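Local coordinates for protein putative phosphomannomutase (Thermus thermophilus, PDB 1TUO) that probably interconverts phosphorylated sugars by moving a phosphate group, as a magnesium-dependent member of the phosphohexose mutase family, at residues V179-S184 against L233-P238; G191-F196 against T351-L356; P208-P213 against H218-E223; P242-A247 against E357-T362; V257-G262 against K364-Q369. One frame throughout, in Å; residues are numbered along the deposited sequence.

Interaction 1: V179-S184 against L233-P238; sequences VLYHDS and LAVLGP
Tyr181, on strand 180-183, lays its ring against Leu236 and Val235 from helix 230-236, and these three side chains make up the whole of the contact. The two leucine methyls are not equivalent. Leu236 CD2 sits over one face of the ring, 4.2 Å from the ring centroid and 22° off the ring normal, displaced toward the rim so that its nearest ring atom is Tyr181 CG, 4.0 Å away; this is the geometry of a CH-pi contact. Leu236 CD1 is more distant, 4.2 Å from Tyr181 CD1. The valine approaches from the same side of the ring plane, obliquely and nearer CD2 and CE2, where Val235 CG1 lies 3.6 Å from Tyr181 CE2. A chi1 of 178° carries that methyl out from the helix toward the tyrosine.

The fold explains the pairing. Strand 180-183 lies within the mixed sheet of the second alpha/beta/alpha domain of the phosphohexomutase family, and helix 230-236 packs on one side of that sheet. The neighbouring strands continue the same apolar layer: Tyr181 also touches Ile209 and Ala245, and Leu236 reaches Ala245. At its far end the ring turns polar, where Tyr181 OH is hydrogen-bonded to Glu239, just beyond the helix, with a weak bond to Arg207.

The tyrosine therefore has two different environments along its length. Across this contact the ring is met by apolar and CH-pi packing, whereas direction is supplied by the hydroxyl, whose bond to Glu239 should limit how far the ring can slide beneath the leucine methyl.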
# COMPACT_ATOMS: atom_id res chain seq x y z
N VAL A 179 6.84 15.43 17.28
CA VAL A 179 6.58 14.09 17.78
C VAL A 179 5.83 13.36 16.67
O VAL A 179 4.99 13.95 16.00
CB VAL A 179 5.70 14.11 19.04
CG1 VAL A 179 4.45 14.91 18.79
CG2 VAL A 179 5.33 12.69 19.44
N LEU A 180 6.15 12.08 16.48
CA LEU A 180 5.46 11.30 15.47
C LEU A 180 4.50 10.34 16.14
O LEU A 180 4.89 9.53 16.98
CB LEU A 180 6.46 10.52 14.61
CG LEU A 180 5.85 9.63 13.52
CD1 LEU A 180 5.11 10.48 12.50
CD2 LEU A 180 6.94 8.82 12.84
N TYR A 181 3.22 10.44 15.79
CA TYR A 181 2.22 9.54 16.33
C TYR A 181 2.09 8.44 15.29
O TYR A 181 2.04 8.72 14.09
CB TYR A 181 0.88 10.25 16.51
CG TYR A 181 0.86 11.25 17.64
CD1 TYR A 181 1.37 12.54 17.47
CD2 TYR A 181 0.35 10.91 18.89
CE1 TYR A 181 1.37 13.46 18.52
CE2 TYR A 181 0.35 11.82 19.95
CZ TYR A 181 0.85 13.09 19.76
OH TYR A 181 0.84 14.00 20.80
N HIS A 182 2.07 7.19 15.75
CA HIS A 182 1.93 6.06 14.85
C HIS A 182 0.76 5.20 15.26
O HIS A 182 0.82 4.46 16.24
CB HIS A 182 3.19 5.19 14.84
CG HIS A 182 3.08 4.00 13.93
ND1 HIS A 182 3.93 2.92 14.02
CD2 HIS A 182 2.22 3.73 12.92
CE1 HIS A 182 3.59 2.03 13.10
NE2 HIS A 182 2.56 2.49 12.42
N ASP A 183 -0.31 5.30 14.48
CA ASP A 183 -1.53 4.53 14.68
C ASP A 183 -1.31 3.28 13.82
O ASP A 183 -1.27 3.36 12.60
CB ASP A 183 -2.71 5.35 14.16
CG ASP A 183 -4.03 4.61 14.25
OD1 ASP A 183 -5.04 5.23 13.85
OD2 ASP A 183 -4.07 3.44 14.70
N SER A 184 -1.14 2.14 14.48
CA SER A 184 -0.92 0.87 13.79
C SER A 184 -2.23 0.18 13.43
O SER A 184 -2.24 -0.80 12.69
CB SER A 184 -0.06 -0.07 14.65
OG SER A 184 1.27 0.41 14.72
N LEU A 233 -7.81 11.18 14.96
CA LEU A 233 -8.22 12.54 14.63
C LEU A 233 -8.41 13.30 15.93
O LEU A 233 -8.19 14.51 16.00
CB LEU A 233 -9.53 12.52 13.83
CG LEU A 233 -9.46 12.01 12.39
CD1 LEU A 233 -10.86 11.72 11.88
CD2 LEU A 233 -8.78 13.05 11.52
N ALA A 234 -8.82 12.58 16.98
CA ALA A 234 -9.04 13.20 18.28
C ALA A 234 -7.72 13.55 18.97
O ALA A 234 -7.54 14.66 19.46
CB ALA A 234 -9.86 12.27 19.16
N VAL A 235 -6.80 12.59 19.00
CA VAL A 235 -5.50 12.80 19.63
C VAL A 235 -4.74 13.97 19.01
O VAL A 235 -4.10 14.75 19.72
CB VAL A 235 -4.62 11.52 19.53
CG1 VAL A 235 -3.25 11.78 20.14
CG2 VAL A 235 -5.30 10.36 20.23
N LEU A 236 -4.80 14.10 17.68
CA LEU A 236 -4.09 15.18 16.99
C LEU A 236 -4.81 16.52 17.04
O LEU A 236 -4.23 17.55 16.68
CB LEU A 236 -3.84 14.79 15.53
CG LEU A 236 -2.58 13.97 15.22
CD1 LEU A 236 -1.36 14.87 15.37
CD2 LEU A 236 -2.48 12.78 16.15
N GLY A 237 -6.06 16.52 17.48
CA GLY A 237 -6.83 17.75 17.57
C GLY A 237 -6.08 18.92 18.18
O GLY A 237 -5.91 19.95 17.52
N PRO A 238 -5.63 18.81 19.44
CA PRO A 238 -4.90 19.87 20.14
C PRO A 238 -3.39 19.93 19.89
O PRO A 238 -2.68 20.70 20.53
CB PRO A 238 -5.22 19.58 21.60
CG PRO A 238 -5.21 18.07 21.62
CD PRO A 238 -5.98 17.72 20.37

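Interaction 2: G191-F196 against T351-L356; sequences GFLKGF and TSLLLL
Leu193 and Phe196, one helical turn apart on helix 192-199, receive Leu353 of helix 348-362 in a helix-helix contact between the second and third alpha/beta/alpha domains of the phosphohexomutase fold. The axes of the short helical segments approach to 11.1 Å and cross at -61°, a separation wide enough for the side chains, not the backbones, to fill the interface.

The tight part is centred on Leu353. Leu353 CD1 stands over one face of the Phe196 ring, 3.9 Å from the centroid and 23° off the normal, whereas Leu353 CD2 is wedged between the two partners, 3.8 Å from both Leu193 CD2 and Phe196 CD2. The phenylalanine can offer that face because its chi1 of 168° swings the ring away from its own backbone N and toward the other helix. Leu193 and Leu353 run antiparallel alongside each other, bringing Leu193 CD2 to 3.7 Å from Leu353 CG.

The looser part lies at Ser352, where contact is with the CB methylene. Its hydroxyl turns back to the Gly348 carbonyl within its own helix, so the polar end is satisfied there. All four touching residues are buried; the solvent side is reached at Lys194, which is partly exposed and makes no contact with 351-356. Beyond the ring, helix 157-165 adds Phe161 and Leu164. At the serine margin, Leu193 CD1 rests 3.9 Å from Ser352 CB.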
# COMPACT_ATOMS: atom_id res chain seq x y z
N GLY A 191 5.21 -1.10 16.05
CA GLY A 191 6.59 -1.13 16.50
C GLY A 191 7.69 -0.95 15.47
O GLY A 191 8.86 -0.83 15.83
N PHE A 192 7.33 -0.91 14.19
CA PHE A 192 8.35 -0.78 13.16
C PHE A 192 9.00 0.58 13.01
O PHE A 192 10.17 0.67 12.64
CB PHE A 192 7.80 -1.26 11.81
CG PHE A 192 7.87 -2.75 11.64
CD1 PHE A 192 6.97 -3.58 12.31
CD2 PHE A 192 8.90 -3.32 10.91
CE1 PHE A 192 7.11 -4.97 12.25
CE2 PHE A 192 9.04 -4.71 10.84
CZ PHE A 192 8.15 -5.53 11.52
N LEU A 193 8.27 1.65 13.31
CA LEU A 193 8.86 2.98 13.21
C LEU A 193 9.76 3.24 14.42
O LEU A 193 10.86 3.77 14.26
CB LEU A 193 7.76 4.04 13.11
CG LEU A 193 6.99 3.98 11.79
CD1 LEU A 193 5.89 5.04 11.78
CD2 LEU A 193 7.94 4.22 10.62
N LYS A 194 9.29 2.87 15.60
CA LYS A 194 10.09 3.05 16.82
C LYS A 194 11.32 2.16 16.67
O LYS A 194 12.44 2.56 16.99
CB LYS A 194 9.32 2.61 18.06
CG LYS A 194 8.12 3.47 18.41
CD LYS A 194 7.47 2.95 19.69
CE LYS A 194 6.26 3.78 20.07
NZ LYS A 194 5.63 3.25 21.32
N GLY A 195 11.09 0.94 16.19
CA GLY A 195 12.17 0.00 15.99
C GLY A 195 13.26 0.55 15.09
O GLY A 195 14.43 0.52 15.46
N PHE A 196 12.88 1.05 13.92
CA PHE A 196 13.86 1.59 12.98
C PHE A 196 14.68 2.73 13.59
O PHE A 196 15.91 2.77 13.43
CB PHE A 196 13.18 2.13 11.72
CG PHE A 196 14.09 2.95 10.85
CD1 PHE A 196 15.02 2.33 10.03
CD2 PHE A 196 14.07 4.34 10.92
CE1 PHE A 196 15.92 3.09 9.28
CE2 PHE A 196 14.96 5.11 10.18
CZ PHE A 196 15.89 4.48 9.35
N THR A 351 7.30 4.97 3.58
CA THR A 351 6.55 6.19 3.27
C THR A 351 6.47 7.06 4.51
O THR A 351 6.64 8.28 4.44
CB THR A 351 5.11 5.88 2.80
OG1 THR A 351 5.15 5.14 1.57
CG2 THR A 351 4.37 7.18 2.53
N SER A 352 6.20 6.43 5.66
CA SER A 352 6.10 7.17 6.90
C SER A 352 7.43 7.86 7.20
O SER A 352 7.46 9.04 7.57
CB SER A 352 5.75 6.23 8.06
OG SER A 352 4.46 5.68 7.88
N LEU A 353 8.52 7.13 7.04
CA LEU A 353 9.84 7.69 7.32
C LEU A 353 10.23 8.81 6.35
O LEU A 353 10.89 9.77 6.75
CB LEU A 353 10.90 6.58 7.33
CG LEU A 353 10.70 5.60 8.50
CD1 LEU A 353 11.59 4.37 8.34
CD2 LEU A 353 11.01 6.33 9.80
N LEU A 354 9.83 8.71 5.09
CA LEU A 354 10.15 9.77 4.13
C LEU A 354 9.32 11.01 4.43
O LEU A 354 9.79 12.14 4.25
CB LEU A 354 9.90 9.30 2.69
CG LEU A 354 10.92 8.28 2.17
CD1 LEU A 354 10.43 7.69 0.85
CD2 LEU A 354 12.28 8.95 1.99
N LEU A 355 8.09 10.82 4.90
CA LEU A 355 7.26 11.97 5.25
C LEU A 355 7.96 12.69 6.40
O LEU A 355 8.10 13.91 6.40
CB LEU A 355 5.86 11.53 5.69
CG LEU A 355 4.97 11.10 4.53
CD1 LEU A 355 3.72 10.39 5.03
CD2 LEU A 355 4.61 12.33 3.70
N LEU A 356 8.43 11.91 7.37
CA LEU A 356 9.14 12.45 8.52
C LEU A 356 10.40 13.18 8.04
O LEU A 356 10.71 14.28 8.52
CB LEU A 356 9.51 11.30 9.47
CG LEU A 356 10.16 11.65 10.81
CD1 LEU A 356 9.22 12.52 11.64
CD2 LEU A 356 10.47 10.36 11.55

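Interaction 3: P208-P213 against H218-E223; sequences PIREEP and HGVNPE
His218 donates from NE2 to the backbone carbonyl of Glu212, the one direct hydrogen bond between 208-213 and 218-223. It is short, with His218 NE2 2.8 Å from Glu212 O, but bent at the hydrogen (149°); the donor lies in the carbonyl plane, while the oxygen is tilted 18° out of the imidazole plane. Beside it, the aliphatic part of Arg210 runs along the ring in the opposite direction, with CG over one face. Arg210 CB comes to 3.8 Å from His218 CD2, and Arg210 CD to 3.8 Å from His218 CB.

A bend at chi3 then redirects the arginine, and its guanidinium is turned 30° from the imidazole plane. Val220 CG2, oblique to the guanidinium, lies 3.6 Å from Arg210 NH1, the two side chains crossing at about a right angle. A water at the guanidinium edge bridges the segments, accepting from Arg210 NH1 at 3.0 Å and donating to His218 O at 2.8 Å.

These residues belong to the loop that follows strand 206-209, an outermost strand of the mixed sheet in the family's second alpha/beta/alpha domain, and precedes helix 230-236. The contact lies at the protein surface, with Glu212 exposed. Farther out, Arg210 NH2 forms a salt bridge with Asp183 on the adjacent strand 180-183 and also bonds to the Asn228 carbonyl, so the guanidinium is held by both the sheet and the loop before helix 230-236. Asn228 in turn accepts from Asn221 N and donates to Glu223 O, holding the chain after Val220 close to the same arginine.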
# COMPACT_ATOMS: atom_id res chain seq x y z
N PRO A 208 2.80 5.75 20.15
CA PRO A 208 1.92 4.74 19.56
C PRO A 208 0.44 4.92 19.84
O PRO A 208 0.03 5.42 20.89
CB PRO A 208 2.45 3.45 20.18
CG PRO A 208 2.75 3.89 21.58
CD PRO A 208 3.47 5.22 21.35
N ILE A 209 -0.35 4.50 18.86
CA ILE A 209 -1.81 4.53 18.93
C ILE A 209 -2.25 3.18 18.37
O ILE A 209 -1.80 2.77 17.29
CB ILE A 209 -2.40 5.67 18.06
CG1 ILE A 209 -2.14 7.02 18.74
CG2 ILE A 209 -3.89 5.46 17.86
CD1 ILE A 209 -2.62 8.22 17.94
N ARG A 210 -3.10 2.48 19.11
CA ARG A 210 -3.59 1.17 18.69
C ARG A 210 -2.45 0.25 18.26
O ARG A 210 -2.52 -0.43 17.22
CB ARG A 210 -4.63 1.33 17.57
CG ARG A 210 -5.90 2.04 18.05
CD ARG A 210 -7.05 2.02 17.05
NE ARG A 210 -6.80 2.84 15.87
CZ ARG A 210 -7.76 3.33 15.09
NH1 ARG A 210 -9.04 3.08 15.36
NH2 ARG A 210 -7.45 4.08 14.04
N GLU A 211 -1.39 0.21 19.06
CA GLU A 211 -0.22 -0.60 18.75
C GLU A 211 -0.40 -2.09 19.00
O GLU A 211 0.26 -2.91 18.37
CB GLU A 211 1.00 -0.10 19.54
CG GLU A 211 0.77 0.05 21.03
CD GLU A 211 2.05 0.39 21.78
OE1 GLU A 211 1.95 0.93 22.90
OE2 GLU A 211 3.15 0.11 21.25
N GLU A 212 -1.29 -2.44 19.92
CA GLU A 212 -1.52 -3.84 20.25
C GLU A 212 -2.16 -4.60 19.08
O GLU A 212 -3.18 -4.17 18.54
CB GLU A 212 -2.43 -3.94 21.48
CG GLU A 212 -2.86 -5.35 21.84
CD GLU A 212 -3.69 -5.39 23.11
OE1 GLU A 212 -3.14 -5.09 24.19
OE2 GLU A 212 -4.90 -5.71 23.02
N PRO A 213 -1.55 -5.72 18.65
CA PRO A 213 -2.10 -6.50 17.54
C PRO A 213 -3.51 -6.94 17.92
O PRO A 213 -3.74 -7.36 19.06
CB PRO A 213 -1.13 -7.67 17.42
CG PRO A 213 0.17 -7.08 17.90
CD PRO A 213 -0.27 -6.29 19.11
N HIS A 218 -9.22 -3.36 16.70
CA HIS A 218 -9.79 -2.39 17.66
C HIS A 218 -11.14 -1.80 17.22
O HIS A 218 -11.49 -0.68 17.59
CB HIS A 218 -8.78 -1.26 17.90
CG HIS A 218 -7.50 -1.82 18.47
ND1 HIS A 218 -7.34 -2.16 19.77
CD2 HIS A 218 -6.29 -2.06 17.80
CE1 HIS A 218 -6.08 -2.61 19.88
NE2 HIS A 218 -5.43 -2.56 18.72
N GLY A 219 -11.90 -2.55 16.40
CA GLY A 219 -13.29 -2.16 16.13
C GLY A 219 -13.45 -1.35 14.83
O GLY A 219 -14.52 -0.87 14.48
N VAL A 220 -12.39 -1.17 14.04
CA VAL A 220 -12.53 -0.45 12.78
C VAL A 220 -11.92 -1.30 11.68
O VAL A 220 -11.37 -2.37 11.95
CB VAL A 220 -11.78 0.91 12.80
CG1 VAL A 220 -12.34 1.80 13.89
CG2 VAL A 220 -10.29 0.67 13.03
N ASN A 221 -12.04 -0.85 10.43
CA ASN A 221 -11.42 -1.57 9.32
C ASN A 221 -10.02 -0.97 9.29
O ASN A 221 -9.85 0.23 9.46
CB ASN A 221 -12.12 -1.29 8.00
CG ASN A 221 -13.47 -1.98 7.89
OD1 ASN A 221 -14.33 -1.55 7.12
ND2 ASN A 221 -13.64 -3.06 8.64
N PRO A 222 -8.99 -1.81 9.07
CA PRO A 222 -7.61 -1.33 9.02
C PRO A 222 -7.29 -0.60 7.72
O PRO A 222 -6.34 -0.94 7.01
CB PRO A 222 -6.79 -2.61 9.20
CG PRO A 222 -7.62 -3.62 8.47
CD PRO A 222 -9.05 -3.28 8.92
N GLU A 223 -8.10 0.40 7.42
CA GLU A 223 -7.93 1.22 6.22
C GLU A 223 -7.80 2.64 6.77
O GLU A 223 -8.76 3.18 7.33
CB GLU A 223 -9.15 1.10 5.31
CG GLU A 223 -8.94 1.69 3.92
CD GLU A 223 -10.21 1.71 3.08
OE1 GLU A 223 -11.18 1.00 3.42
OE2 GLU A 223 -10.23 2.43 2.06
O HOH W 1 -10.48 1.92 17.69

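Interaction 4: P242-A247 against E357-T362; sequences PSFAVA and ESVAAT
With CG between the backbone N and the carbonyl carbon (chi1 67°), Phe244 sends its ring toward helix 348-362, where Val359 waits with its two methyls spread apart. Val359 CG1 is anti to the valine's own backbone N (chi1 174°), and CG2 is anti to the carbonyl carbon. This rotamer divides the work: CG1 packs against Pro242, with Val359 CG1 at 3.6 Å from Pro242 CB, and CG2 meets the phenylalanine, with Val359 CG2 at 4.1 Å from Phe244 CE2. The second approach is oblique to the ring, and the longer distance marks it as the looser of the two. Phe244 and Val359 lie side by side, pointing opposite ways. Pro242 follows a cis peptide bond, and its own carbonyl oxygen lies in the plane of the Phe244 ring, at its edge.

In the fold, strand 244-248 is the middle strand of the five-stranded mixed sheet in the second alpha/beta/alpha domain, and helix 348-362 comes from the third. The contact is thus a strand-to-helix junction between domains, made through a single valine. Leu366, at the start of the next helix, touches both Phe244 and Val359 and extends the apolar cluster.

On the helix itself, Thr362 closes back onto the preceding turn. Its hydroxyl donates to the Ser358 carbonyl, Thr362 OG1 to Ser358 O being 2.7 Å, with the donor tilted 29° from the carbonyl plane. Thr362 N reaches the same oxygen at 2.9 Å from the opposite face of that plane, so two donors grip Ser358 O close to the helix end.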
# COMPACT_ATOMS: atom_id res chain seq x y z
N PRO A 242 5.51 20.81 14.07
CA PRO A 242 5.40 19.92 12.91
C PRO A 242 4.98 18.49 13.25
O PRO A 242 5.19 17.58 12.46
CB PRO A 242 6.79 19.98 12.32
CG PRO A 242 7.64 19.99 13.56
CD PRO A 242 6.92 20.98 14.46
N SER A 243 4.41 18.29 14.43
CA SER A 243 3.98 16.95 14.83
C SER A 243 2.84 16.46 13.95
O SER A 243 2.03 17.25 13.47
CB SER A 243 3.53 16.96 16.29
OG SER A 243 4.62 17.26 17.15
N PHE A 244 2.79 15.15 13.73
CA PHE A 244 1.74 14.58 12.92
C PHE A 244 1.63 13.09 13.16
O PHE A 244 2.47 12.48 13.82
CB PHE A 244 1.97 14.87 11.43
CG PHE A 244 3.17 14.18 10.83
CD1 PHE A 244 3.01 13.03 10.06
CD2 PHE A 244 4.44 14.70 11.01
CE1 PHE A 244 4.11 12.41 9.47
CE2 PHE A 244 5.55 14.08 10.43
CZ PHE A 244 5.39 12.94 9.65
N ALA A 245 0.57 12.50 12.64
CA ALA A 245 0.37 11.07 12.82
C ALA A 245 0.37 10.33 11.50
O ALA A 245 -0.10 10.85 10.49
CB ALA A 245 -0.95 10.82 13.53
N VAL A 246 0.94 9.13 11.51
CA VAL A 246 0.90 8.27 10.33
C VAL A 246 0.10 7.07 10.79
O VAL A 246 0.29 6.58 11.90
CB VAL A 246 2.30 7.79 9.87
CG1 VAL A 246 3.04 8.94 9.20
CG2 VAL A 246 3.10 7.25 11.04
N ALA A 247 -0.83 6.63 9.95
CA ALA A 247 -1.65 5.47 10.28
C ALA A 247 -1.36 4.43 9.21
O ALA A 247 -1.64 4.66 8.04
CB ALA A 247 -3.13 5.85 10.25
N GLU A 357 11.12 12.58 7.10
CA GLU A 357 12.33 13.21 6.57
C GLU A 357 12.01 14.54 5.90
O GLU A 357 12.68 15.55 6.15
CB GLU A 357 13.02 12.30 5.55
CG GLU A 357 14.39 12.83 5.07
CD GLU A 357 14.99 12.00 3.96
OE1 GLU A 357 15.22 10.79 4.16
OE2 GLU A 357 15.26 12.56 2.87
N SER A 358 10.98 14.55 5.05
CA SER A 358 10.59 15.77 4.33
C SER A 358 10.30 16.94 5.27
O SER A 358 10.72 18.07 5.01
CB SER A 358 9.34 15.51 3.46
OG SER A 358 8.17 15.38 4.25
N VAL A 359 9.59 16.67 6.35
CA VAL A 359 9.26 17.72 7.29
C VAL A 359 10.52 18.28 7.95
O VAL A 359 10.68 19.49 8.07
CB VAL A 359 8.29 17.21 8.37
CG1 VAL A 359 8.06 18.28 9.43
CG2 VAL A 359 6.95 16.84 7.72
N ALA A 360 11.42 17.39 8.35
CA ALA A 360 12.66 17.81 9.00
C ALA A 360 13.58 18.57 8.05
O ALA A 360 14.10 19.64 8.39
CB ALA A 360 13.38 16.60 9.57
N ALA A 361 13.78 18.02 6.85
CA ALA A 361 14.66 18.64 5.86
C ALA A 361 14.15 19.98 5.33
O ALA A 361 14.92 20.94 5.22
CB ALA A 361 14.88 17.67 4.70
N THR A 362 12.86 20.06 5.01
CA THR A 362 12.30 21.30 4.48
C THR A 362 12.04 22.33 5.57
O THR A 362 12.13 23.54 5.33
CB THR A 362 10.97 21.07 3.74
OG1 THR A 362 9.97 20.60 4.66
CG2 THR A 362 11.15 20.05 2.62

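Interaction 5: V257-G262 against K364-Q369; sequences VVLPGG and KDLAEQ
Apolar packing joins the two segments: Leu259 and Val257, two residues apart on strand 255-259, face Leu366 and Ala367 in the first turn of helix 366-377. Leu259 divides its methyls between neighbouring helix residues, with Leu259 CD1 3.8 Å from Ala367 CB and Leu259 CD2 3.9 Å from Leu366 CB. Its side chain crosses that of Leu366 at about a right angle. Leu366 then extends along the strand to Val257, where Leu366 CD1 and Val257 CG1 are 3.9 Å apart. With chi1 at 173°, Val257 CG1 lies opposite the backbone N and faces the leucine.

The strand is next to the edge strand 263-265 in the mixed sheet of the second alpha/beta/alpha domain, and the helix N-terminus lies against the sheet face that also carries helix 348-362. Phe265 of the edge strand touches Val257, Leu259 and Leu366, lengthening the apolar patch.

The polar bonds of the helical segment gather at its start. Asp365 is the N-cap: its OD1 accepts from Glu368 N at 2.8 Å, met nearly along the C-O axis with an N-H...O angle of 160°. The carboxylate would also suit the positive end of the helix dipole. Gln369 folds back to the residue before the cap, donating from NE2 to Lys364 O at 3.1 Å, a bent bond (148°). The same amide nitrogen is also hydrogen-bonded to Ser358 OG of the preceding helix.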
# COMPACT_ATOMS: atom_id res chain seq x y z
N VAL A 257 -2.53 9.94 6.68
CA VAL A 257 -1.93 10.95 7.55
C VAL A 257 -2.96 11.85 8.24
O VAL A 257 -3.96 12.25 7.64
CB VAL A 257 -0.95 11.84 6.75
CG1 VAL A 257 -0.46 13.00 7.60
CG2 VAL A 257 0.23 11.01 6.27
N VAL A 258 -2.70 12.18 9.50
CA VAL A 258 -3.58 13.08 10.25
C VAL A 258 -2.72 14.20 10.81
O VAL A 258 -1.71 13.96 11.48
CB VAL A 258 -4.30 12.37 11.41
CG1 VAL A 258 -5.16 13.37 12.19
CG2 VAL A 258 -5.19 11.26 10.86
N LEU A 259 -3.12 15.44 10.52
CA LEU A 259 -2.37 16.60 10.96
C LEU A 259 -3.00 17.28 12.17
O LEU A 259 -4.15 17.02 12.50
CB LEU A 259 -2.26 17.60 9.81
CG LEU A 259 -1.65 17.09 8.49
CD1 LEU A 259 -1.68 18.21 7.46
CD2 LEU A 259 -0.22 16.63 8.73
N PRO A 260 -2.23 18.15 12.84
CA PRO A 260 -2.72 18.87 14.01
C PRO A 260 -4.06 19.51 13.68
O PRO A 260 -4.25 20.04 12.59
CB PRO A 260 -1.63 19.90 14.26
CG PRO A 260 -0.40 19.13 13.90
CD PRO A 260 -0.80 18.44 12.61
N GLY A 261 -4.99 19.45 14.63
CA GLY A 261 -6.31 20.01 14.40
C GLY A 261 -7.22 18.91 13.91
O GLY A 261 -8.40 19.14 13.63
N GLY A 262 -6.67 17.71 13.80
CA GLY A 262 -7.46 16.58 13.34
C GLY A 262 -7.84 16.75 11.88
O GLY A 262 -9.01 16.60 11.50
N LYS A 364 9.21 22.54 6.94
CA LYS A 364 7.80 22.88 6.75
C LYS A 364 6.96 21.66 7.07
O LYS A 364 7.30 20.55 6.68
CB LYS A 364 7.55 23.32 5.30
CG LYS A 364 8.39 24.52 4.87
CD LYS A 364 8.27 24.84 3.39
CE LYS A 364 6.92 25.45 3.05
NZ LYS A 364 6.95 26.07 1.69
N ASP A 365 5.87 21.85 7.81
CA ASP A 365 5.02 20.71 8.13
C ASP A 365 4.36 20.26 6.83
O ASP A 365 4.46 20.93 5.81
CB ASP A 365 3.98 21.06 9.20
CG ASP A 365 2.97 22.09 8.76
OD1 ASP A 365 2.39 21.94 7.67
OD2 ASP A 365 2.73 23.06 9.52
N LEU A 366 3.71 19.10 6.86
CA LEU A 366 3.09 18.57 5.65
C LEU A 366 2.07 19.47 4.98
O LEU A 366 2.01 19.54 3.75
CB LEU A 366 2.47 17.20 5.97
CG LEU A 366 3.53 16.14 6.33
CD1 LEU A 366 2.83 14.88 6.82
CD2 LEU A 366 4.41 15.84 5.12
N ALA A 367 1.27 20.16 5.78
CA ALA A 367 0.25 21.05 5.24
C ALA A 367 0.92 22.16 4.44
O ALA A 367 0.47 22.52 3.36
CB ALA A 367 -0.58 21.64 6.38
N GLU A 368 2.02 22.69 4.97
CA GLU A 368 2.74 23.75 4.28
C GLU A 368 3.45 23.22 3.04
O GLU A 368 3.55 23.93 2.03
CB GLU A 368 3.75 24.42 5.22
CG GLU A 368 3.08 25.18 6.36
CD GLU A 368 2.05 26.19 5.86
OE1 GLU A 368 2.43 27.13 5.13
OE2 GLU A 368 0.85 26.03 6.18
N GLN A 369 3.93 21.99 3.09
CA GLN A 369 4.58 21.42 1.92
C GLN A 369 3.56 21.26 0.80
O GLN A 369 3.85 21.52 -0.37
CB GLN A 369 5.22 20.07 2.23
CG GLN A 369 6.47 20.15 3.10
CD GLN A 369 7.14 18.80 3.27
OE1 GLN A 369 7.53 18.17 2.29
NE2 GLN A 369 7.27 18.34 4.51

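How the interactions relate
Strand 180-183 connects much of the set. Interaction 1 meets interaction 3 through the salt bridge from Asp183 OD1 to Arg210 NH2 (2.7 Å), and interaction 4 through the probable hydrogen bond from Val246 N to Tyr181 O (2.8 Å). Interactions 4 and 5 have centres only 8 Å apart and use adjacent strands and successive helices; Ala245 N lies 2.9 Å from Val258 O. Interactions 2 and 4 share helix 348-362, and Leu193 CD1 comes 3.6 Å from Val246 CG2. Interactions 2, 4 and 5 thus join the second and third alpha/beta/alpha domains, whereas 1 and 3 stay within the second. Interaction 3 remains apart from interaction 5, their nearest atoms about 8 Å apart.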